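Local coordinates for hypothetical nigD-like protein (Bacteroides caccae, PDB 3QWN) that is of uncertain function but, as a NigD-like protein, probably acts as an immunity protein (antitoxin) that protects its producer, at residues 37-42 and 67-72. Residues are numbered along the deposited sequence; the frame is centred on the assembly and turned at random.
Sequences TVSKDR and TATAVI
Four backbone hydrogen bonds pair segments 37-42 and 67-72 as parallel neighbours in the five-stranded sheet of the NigD-like N-terminal OB domain. Ala70 N gives a nearly straight bond to Thr37 O (2.9 Å, 168° at the hydrogen), and Ala70 O accepts Ser39 N at a more bent 131°. Next, Ile72 N reaches Lys40 O at 2.9 Å, almost along the C=O axis, and Ile72 O receives Arg42 N. The partners step from Val38-Ala70 to Lys40-Val71, a beta bulge at Ser39. Before the bulge, a water bridges Thr37 N and Ala68 O.

A side-chain hydrogen bond marks the bulge: Ser39 OG meets Thr69 OG1 at 2.8 Å, each hydroxyl between its backbone N and carbonyl carbon.

Apolar packing lies on the face carrying Val38, Ala70 and Ile72. Both Val38 methyls reach the tip of Ile72, CG2 lying 3.7 Å from CD1, and the side chains cross near a right angle; Ile25 and Leu28 of strand 25-30 touch Ile72. On this face Asp41 OD1 approaches Ile72 CG2 but hydrogen-bonds with Thr43 OG1, as OD2 does with Ser45 N.

The bulge thus changes the register without ending the pairing, its hydroxyl pair adding a polar link on the Val71 side, opposite the Val38-Ile72 packing.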
ATOM      1  N   THR A  37      14.756  13.007 -11.749  1.00 42.55           N
ATOM      2  CA  THR A  37      16.123  12.579 -11.508  1.00 42.95           C
ATOM      3  C   THR A  37      16.419  12.951 -10.041  1.00 47.03           C
ATOM      4  O   THR A  37      16.033  14.037  -9.614  1.00 47.22           O
ATOM      5  CB  THR A  37      17.063  13.266 -12.518  1.00 45.24           C
ATOM      6  OG1 THR A  37      16.852  12.721 -13.817  1.00 41.72           O
ATOM      7  CG2 THR A  37      18.531  13.103 -12.156  1.00 42.17           C
ATOM      8  N   VAL A  38      17.041  12.049  -9.270  1.00 42.85           N
ATOM      9  CA  VAL A  38      17.412  12.300  -7.873  1.00 40.50           C
ATOM     10  C   VAL A  38      18.769  12.999  -7.893  1.00 45.32           C
ATOM     11  O   VAL A  38      19.782  12.335  -8.121  1.00 46.67           O
ATOM     12  CB  VAL A  38      17.421  11.001  -7.014  1.00 42.29           C
ATOM     13  CG1 VAL A  38      18.024  11.240  -5.632  1.00 41.08           C
ATOM     14  CG2 VAL A  38      16.021  10.404  -6.897  1.00 40.75           C
ATOM     15  N   SER A  39      18.802  14.326  -7.618  1.00 40.93           N
ATOM     16  CA  SER A  39      20.048  15.094  -7.585  1.00 41.52           C
ATOM     17  C   SER A  39      20.848  14.788  -6.303  1.00 48.73           C
ATOM     18  O   SER A  39      22.071  14.903  -6.307  1.00 52.91           O
ATOM     19  CB  SER A  39      19.772  16.595  -7.698  1.00 44.46           C
ATOM     20  OG  SER A  39      18.853  17.098  -6.732  1.00 47.25           O
ATOM     21  N   LYS A  40      20.173  14.400  -5.220  1.00 41.75           N
ATOM     22  CA  LYS A  40      20.849  14.074  -3.976  1.00 42.01           C
ATOM     23  C   LYS A  40      19.994  13.119  -3.139  1.00 43.22           C
ATOM     24  O   LYS A  40      18.824  13.389  -2.899  1.00 39.60           O
ATOM     25  CB  LYS A  40      21.163  15.355  -3.170  1.00 45.75           C
ATOM     26  CG  LYS A  40      22.195  15.174  -2.058  1.00 68.80           C
ATOM     27  CD  LYS A  40      22.480  16.514  -1.370  1.00 89.11           C
ATOM     28  CE  LYS A  40      23.598  16.426  -0.359  1.00111.52           C
ATOM     29  NZ  LYS A  40      23.867  17.741   0.279  1.00125.08           N
ATOM     30  N   ASP A  41      20.593  11.995  -2.710  1.00 40.89           N
ATOM     31  CA  ASP A  41      19.972  11.054  -1.805  1.00 39.41           C
ATOM     32  C   ASP A  41      20.699  11.190  -0.497  1.00 47.07           C
ATOM     33  O   ASP A  41      21.789  10.617  -0.317  1.00 49.45           O
ATOM     34  CB  ASP A  41      19.959   9.608  -2.331  1.00 40.28           C
ATOM     35  CG  ASP A  41      19.383   8.595  -1.347  1.00 43.84           C
ATOM     36  OD1 ASP A  41      18.717   9.008  -0.380  1.00 41.94           O
ATOM     37  OD2 ASP A  41      19.616   7.398  -1.532  1.00 55.16           O
ATOM     38  N   ARG A  42      20.115  11.990   0.415  1.00 44.07           N
ATOM     39  CA  ARG A  42      20.732  12.245   1.716  1.00 45.04           C
ATOM     40  C   ARG A  42      20.685  11.005   2.637  1.00 47.63           C
ATOM     41  O   ARG A  42      21.449  10.959   3.593  1.00 50.91           O
ATOM     42  CB  ARG A  42      20.116  13.467   2.409  1.00 44.34           C
ATOM     43  CG  ARG A  42      20.178  14.723   1.560  1.00 58.99           C
ATOM     44  CD  ARG A  42      20.352  15.935   2.433  1.00 83.41           C
ATOM     45  NE  ARG A  42      20.558  17.138   1.633  1.00111.11           N
ATOM     46  CZ  ARG A  42      20.826  18.336   2.142  1.00135.50           C
ATOM     47  NH1 ARG A  42      20.940  18.498   3.457  1.00122.02           N
ATOM     48  NH2 ARG A  42      20.985  19.382   1.343  1.00130.30           N
ATOM     49  N   THR A  67      13.468  22.867 -15.243  1.00 55.62           N
ATOM     50  CA  THR A  67      13.581  21.476 -14.881  1.00 52.28           C
ATOM     51  C   THR A  67      13.686  21.402 -13.347  1.00 50.79           C
ATOM     52  O   THR A  67      14.086  22.357 -12.701  1.00 52.16           O
ATOM     53  CB  THR A  67      14.742  20.809 -15.701  1.00 62.37           C
ATOM     54  OG1 THR A  67      15.110  19.565 -15.117  1.00 62.70           O
ATOM     55  CG2 THR A  67      16.000  21.685 -15.871  1.00 63.24           C
ATOM     56  N   ALA A  68      13.239  20.321 -12.771  1.00 42.51           N
ATOM     57  CA  ALA A  68      13.304  20.088 -11.330  1.00 39.14           C
ATOM     58  C   ALA A  68      14.023  18.770 -11.031  1.00 42.14           C
ATOM     59  O   ALA A  68      14.066  17.877 -11.875  1.00 40.71           O
ATOM     60  CB  ALA A  68      11.898  20.053 -10.741  1.00 37.73           C
ATOM     61  N   THR A  69      14.566  18.632  -9.825  1.00 38.62           N
ATOM     62  CA  THR A  69      15.210  17.384  -9.405  1.00 37.43           C
ATOM     63  C   THR A  69      14.678  17.052  -8.045  1.00 37.88           C
ATOM     64  O   THR A  69      14.065  17.898  -7.429  1.00 37.29           O
ATOM     65  CB  THR A  69      16.754  17.457  -9.440  1.00 40.32           C
ATOM     66  OG1 THR A  69      17.209  18.472  -8.562  1.00 43.29           O
ATOM     67  CG2 THR A  69      17.309  17.697 -10.831  1.00 32.01           C
ATOM     68  N   ALA A  70      14.869  15.836  -7.590  1.00 33.89           N
ATOM     69  CA  ALA A  70      14.419  15.414  -6.274  1.00 32.77           C
ATOM     70  C   ALA A  70      15.593  15.238  -5.345  1.00 36.92           C
ATOM     71  O   ALA A  70      16.600  14.676  -5.752  1.00 35.65           O
ATOM     72  CB  ALA A  70      13.642  14.096  -6.373  1.00 32.82           C
ATOM     73  N   VAL A  71      15.443  15.697  -4.087  1.00 36.48           N
ATOM     74  CA  VAL A  71      16.362  15.524  -2.960  1.00 35.67           C
ATOM     75  C   VAL A  71      15.624  14.631  -1.950  1.00 38.29           C
ATOM     76  O   VAL A  71      14.525  15.002  -1.511  1.00 34.85           O
ATOM     77  CB  VAL A  71      16.845  16.853  -2.350  1.00 39.04           C
ATOM     78  CG1 VAL A  71      17.756  16.590  -1.143  1.00 39.03           C
ATOM     79  CG2 VAL A  71      17.594  17.652  -3.394  1.00 40.27           C
ATOM     80  N   ILE A  72      16.184  13.441  -1.648  1.00 34.94           N
ATOM     81  CA  ILE A  72      15.558  12.482  -0.739  1.00 33.90           C
ATOM     82  C   ILE A  72      16.105  12.681   0.657  1.00 35.71           C
ATOM     83  O   ILE A  72      17.313  12.640   0.866  1.00 34.07           O
ATOM     84  CB  ILE A  72      15.731  11.005  -1.233  1.00 37.51           C
ATOM     85  CG1 ILE A  72      15.074  10.816  -2.622  1.00 38.69           C
ATOM     86  CG2 ILE A  72      15.194   9.977  -0.208  1.00 33.89           C
ATOM     87  CD1 ILE A  72      15.540   9.549  -3.348  1.00 43.72           C
TER
HETATM   88  O   HOH W   1      14.722  15.621 -13.364  1.00 41.74           O